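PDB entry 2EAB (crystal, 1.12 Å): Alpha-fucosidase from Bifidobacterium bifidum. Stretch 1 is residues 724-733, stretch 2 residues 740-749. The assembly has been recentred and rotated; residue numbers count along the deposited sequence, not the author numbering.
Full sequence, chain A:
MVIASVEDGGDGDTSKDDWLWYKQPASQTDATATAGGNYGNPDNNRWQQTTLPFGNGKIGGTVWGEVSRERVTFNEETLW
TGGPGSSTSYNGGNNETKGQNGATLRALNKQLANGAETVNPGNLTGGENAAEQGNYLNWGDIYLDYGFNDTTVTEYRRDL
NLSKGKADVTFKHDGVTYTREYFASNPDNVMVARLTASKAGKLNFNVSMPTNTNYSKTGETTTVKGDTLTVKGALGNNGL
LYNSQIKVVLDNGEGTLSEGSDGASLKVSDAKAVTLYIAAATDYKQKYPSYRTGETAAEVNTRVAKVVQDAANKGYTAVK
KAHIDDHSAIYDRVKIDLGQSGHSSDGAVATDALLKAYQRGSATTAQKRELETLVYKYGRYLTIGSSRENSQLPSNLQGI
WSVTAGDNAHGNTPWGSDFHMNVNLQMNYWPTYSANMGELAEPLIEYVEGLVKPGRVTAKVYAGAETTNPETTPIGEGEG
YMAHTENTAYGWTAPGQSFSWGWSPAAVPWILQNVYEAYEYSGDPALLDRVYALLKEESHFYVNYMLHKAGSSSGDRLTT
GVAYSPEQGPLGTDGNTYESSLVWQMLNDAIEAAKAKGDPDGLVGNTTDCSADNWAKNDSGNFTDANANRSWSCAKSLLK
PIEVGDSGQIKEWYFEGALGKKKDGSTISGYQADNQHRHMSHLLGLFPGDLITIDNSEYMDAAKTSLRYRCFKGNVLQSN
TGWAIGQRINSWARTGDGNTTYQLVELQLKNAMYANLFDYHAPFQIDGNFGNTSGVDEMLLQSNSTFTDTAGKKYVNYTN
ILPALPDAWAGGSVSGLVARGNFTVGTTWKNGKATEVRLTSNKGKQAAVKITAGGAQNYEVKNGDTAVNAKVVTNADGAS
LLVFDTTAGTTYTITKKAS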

# COMPACT_ATOMS: atom_id res chain seq x y z
N ALA A 724 4.07 9.40 -7.36
CA ALA A 724 3.47 10.41 -8.23
C ALA A 724 2.87 9.79 -9.49
O ALA A 724 1.74 10.09 -9.86
CB ALA A 724 4.47 11.49 -8.58
N ILE A 725 3.62 8.89 -10.13
CA ILE A 725 3.08 8.20 -11.29
C ILE A 725 1.92 7.27 -10.89
O ILE A 725 0.92 7.19 -11.61
CB ILE A 725 4.17 7.50 -12.16
CG1 ILE A 725 3.63 7.18 -13.55
CG2 ILE A 725 4.73 6.26 -11.48
CD1 ILE A 725 3.29 8.40 -14.38
N GLY A 726 2.05 6.60 -9.75
CA GLY A 726 0.96 5.76 -9.24
C GLY A 726 -0.33 6.55 -9.05
O GLY A 726 -1.40 6.12 -9.47
N GLN A 727 -0.22 7.71 -8.42
CA GLN A 727 -1.37 8.58 -8.22
C GLN A 727 -1.97 9.05 -9.54
O GLN A 727 -3.19 9.06 -9.73
CB GLN A 727 -1.00 9.79 -7.36
CG GLN A 727 -2.16 10.74 -7.15
CD GLN A 727 -1.78 12.00 -6.42
OE1 GLN A 727 -0.59 12.31 -6.27
NE2 GLN A 727 -2.78 12.74 -5.96
N ARG A 728 -1.10 9.44 -10.47
CA ARG A 728 -1.57 9.97 -11.75
C ARG A 728 -2.31 8.92 -12.58
O ARG A 728 -3.34 9.23 -13.18
CB ARG A 728 -0.43 10.62 -12.53
CG ARG A 728 0.03 11.91 -11.88
CD ARG A 728 1.29 12.46 -12.50
NE ARG A 728 1.86 13.50 -11.66
CZ ARG A 728 2.76 14.39 -12.08
NH1 ARG A 728 3.17 14.38 -13.35
NH2 ARG A 728 3.23 15.30 -11.25
N ILE A 729 -1.81 7.69 -12.60
CA ILE A 729 -2.51 6.61 -13.30
C ILE A 729 -3.93 6.43 -12.75
O ILE A 729 -4.90 6.42 -13.52
CB ILE A 729 -1.72 5.27 -13.21
CG1 ILE A 729 -0.40 5.38 -13.96
CG2 ILE A 729 -2.54 4.12 -13.78
CD1 ILE A 729 0.60 4.29 -13.60
N ASN A 730 -4.06 6.32 -11.43
CA ASN A 730 -5.37 6.13 -10.82
C ASN A 730 -6.31 7.31 -11.01
O ASN A 730 -7.50 7.13 -11.25
CB ASN A 730 -5.22 5.78 -9.34
CG ASN A 730 -4.79 4.35 -9.12
OD1 ASN A 730 -5.62 3.44 -9.03
ND2 ASN A 730 -3.48 4.13 -9.06
N SER A 731 -5.75 8.52 -10.92
CA SER A 731 -6.54 9.74 -11.09
C SER A 731 -7.08 9.85 -12.51
O SER A 731 -8.27 10.10 -12.71
CB SER A 731 -5.69 10.97 -10.76
OG SER A 731 -5.25 10.94 -9.41
N TRP A 732 -6.21 9.63 -13.49
CA TRP A 732 -6.65 9.65 -14.87
C TRP A 732 -7.66 8.54 -15.18
O TRP A 732 -8.59 8.76 -15.96
CB TRP A 732 -5.46 9.62 -15.82
CG TRP A 732 -4.87 10.99 -16.07
CD1 TRP A 732 -3.77 11.53 -15.47
CD2 TRP A 732 -5.37 11.98 -16.98
NE1 TRP A 732 -3.55 12.80 -15.95
CE2 TRP A 732 -4.51 13.10 -16.88
CE3 TRP A 732 -6.45 12.03 -17.86
CZ2 TRP A 732 -4.70 14.26 -17.65
CZ3 TRP A 732 -6.64 13.18 -18.62
CH2 TRP A 732 -5.76 14.28 -18.51
N ALA A 733 -7.52 7.37 -14.57
CA ALA A 733 -8.49 6.29 -14.80
C ALA A 733 -9.90 6.74 -14.43
O ALA A 733 -10.87 6.45 -15.14
CB ALA A 733 -8.11 5.04 -14.03
N THR A 740 -4.99 8.31 -22.07
CA THR A 740 -4.03 9.02 -21.24
C THR A 740 -3.56 8.15 -20.08
O THR A 740 -2.37 8.12 -19.75
CB THR A 740 -4.58 10.37 -20.75
OG1 THR A 740 -4.94 11.16 -21.89
CG2 THR A 740 -3.54 11.13 -19.94
N THR A 741 -4.50 7.42 -19.47
CA THR A 741 -4.17 6.52 -18.36
C THR A 741 -3.15 5.48 -18.81
O THR A 741 -2.14 5.26 -18.13
CB THR A 741 -5.42 5.81 -17.80
OG1 THR A 741 -6.39 6.79 -17.43
CG2 THR A 741 -5.06 5.00 -16.56
N TYR A 742 -3.41 4.85 -19.95
CA TYR A 742 -2.49 3.87 -20.50
C TYR A 742 -1.11 4.47 -20.80
O TYR A 742 -0.08 3.84 -20.54
CB TYR A 742 -3.05 3.20 -21.76
CG TYR A 742 -2.03 2.33 -22.41
CD1 TYR A 742 -1.66 1.11 -21.84
CD2 TYR A 742 -1.37 2.74 -23.57
CE1 TYR A 742 -0.68 0.32 -22.41
CE2 TYR A 742 -0.40 1.95 -24.16
CZ TYR A 742 -0.05 0.75 -23.57
OH TYR A 742 0.93 -0.03 -24.14
N GLN A 743 -1.10 5.68 -21.35
CA GLN A 743 0.16 6.36 -21.64
C GLN A 743 0.99 6.56 -20.37
O GLN A 743 2.22 6.50 -20.41
CB GLN A 743 -0.09 7.68 -22.34
CG GLN A 743 -0.45 7.58 -23.81
CD GLN A 743 -0.60 8.95 -24.42
OE1 GLN A 743 0.22 9.37 -25.23
NE2 GLN A 743 -1.64 9.66 -24.03
N LEU A 744 0.31 6.79 -19.24
CA LEU A 744 1.00 6.92 -17.96
C LEU A 744 1.53 5.57 -17.46
O LEU A 744 2.62 5.52 -16.88
CB LEU A 744 0.10 7.59 -16.91
CG LEU A 744 -0.16 9.08 -17.17
CD1 LEU A 744 -1.37 9.53 -16.38
CD2 LEU A 744 1.06 9.95 -16.86
N VAL A 745 0.79 4.49 -17.69
CA VAL A 745 1.30 3.15 -17.41
C VAL A 745 2.58 2.89 -18.22
O VAL A 745 3.57 2.41 -17.68
CB VAL A 745 0.24 2.05 -17.69
CG1 VAL A 745 0.86 0.66 -17.59
CG2 VAL A 745 -0.93 2.17 -16.72
N GLU A 746 2.54 3.23 -19.51
CA GLU A 746 3.71 3.10 -20.38
C GLU A 746 4.90 3.85 -19.81
O GLU A 746 6.02 3.33 -19.78
CB GLU A 746 3.42 3.68 -21.76
CG GLU A 746 2.63 2.81 -22.70
CD GLU A 746 2.55 3.45 -24.07
OE1 GLU A 746 2.18 4.64 -24.16
OE2 GLU A 746 2.87 2.76 -25.07
N LEU A 747 4.66 5.08 -19.37
CA LEU A 747 5.72 5.91 -18.81
C LEU A 747 6.27 5.35 -17.51
O LEU A 747 7.48 5.42 -17.28
CB LEU A 747 5.27 7.36 -18.66
CG LEU A 747 5.11 8.14 -19.97
CD1 LEU A 747 4.34 9.43 -19.76
CD2 LEU A 747 6.46 8.41 -20.63
N GLN A 748 5.41 4.78 -16.66
CA GLN A 748 5.88 4.13 -15.44
C GLN A 748 6.80 2.96 -15.77
O GLN A 748 7.86 2.80 -15.16
CB GLN A 748 4.72 3.66 -14.56
CG GLN A 748 5.21 3.01 -13.26
CD GLN A 748 4.10 2.49 -12.38
OE1 GLN A 748 3.05 2.08 -12.86
NE2 GLN A 748 4.35 2.48 -11.07
N LEU A 749 6.39 2.14 -16.73
CA LEU A 749 7.19 0.98 -17.11
C LEU A 749 8.53 1.39 -17.71
O LEU A 749 9.54 0.75 -17.46
CB LEU A 749 6.40 0.06 -18.06
CG LEU A 749 5.59 -1.05 -17.37
CD1 LEU A 749 4.67 -0.51 -16.26
CD2 LEU A 749 4.77 -1.83 -18.37

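What holds these two helices side by side? They run nearly antiparallel, with 163° between their N-to-C directions and a closest axis approach of 8.6 Å, and no hydrogen bond crosses between them. Each helix satisfies its own backbone through the usual i to i+4 pattern, so the contact rests on packing, which buries 536 Å² counting both sides. The spacing is tightest near one end, where Trp732 CA and Thr741 CA lie 5.3 Å apart; toward the other end, Ile725 CA and Gln748 CA are separated by 6.5 Å.

How does Leu744, with the largest covered area, fit against the first helix? Its side chain is a knob in a hole formed by Ile725, Arg728, Ile729 and Trp732, residues spread over about two turns of that helix. The two methyls diverge to reach different walls: Leu744 CD2 lies 3.7 Å from Ile725 CD1, while Leu744 CD1 comes within 3.3 Å of Trp732 CD1, approaching the indole obliquely. Arg728 adds mostly backbone and the base of its side chain, with Arg728 O 3.8 Å from Leu744 CD1; the end of the arginine leads away.

Does Ile729 answer in kind? It does, as the reciprocal knob, set among Thr741, Leu744, Val745 and Gln748. Its CA-to-CB bond points sideways, yet the end of the side chain comes nearer to the second helix. Ile729 CG1 packs 3.7 Å from Leu744 CB, and Ile729 CG2 lies 3.9 Å from Val745 CG2. At the tip, Ile729 CD1 is 3.4 Å from Gln748 OE1, an apolar methyl against an amide oxygen that is hydrogen-bonded elsewhere in the structure. The aliphatic part of Gln748 also serves the packing, its CG resting 3.7 Å from Ile725 CG2.

What does Thr741 meet on the first helix? The threonine points toward the first helix and its side chain lies against backbone atoms: Thr741 CG2 is 3.4 Å from Ile729 O, and Thr741 OG1 is 3.1 Å from Trp732 C. Thr741 OG1 also lies 3.1 Å from Ala733 N, but the angle is poor for a hydrogen bond; that amide instead bonds to Ile729 O within its own helix, and the hydroxyl is satisfied elsewhere in the structure. Beside it, Thr740 CG2 sits 3.6 Å from the centroid of the Trp732 six-membered ring (CD2, CE2, CE3, CZ2, CZ3, CH2), only 12° off the normal, a CH-pi contact over the ring face.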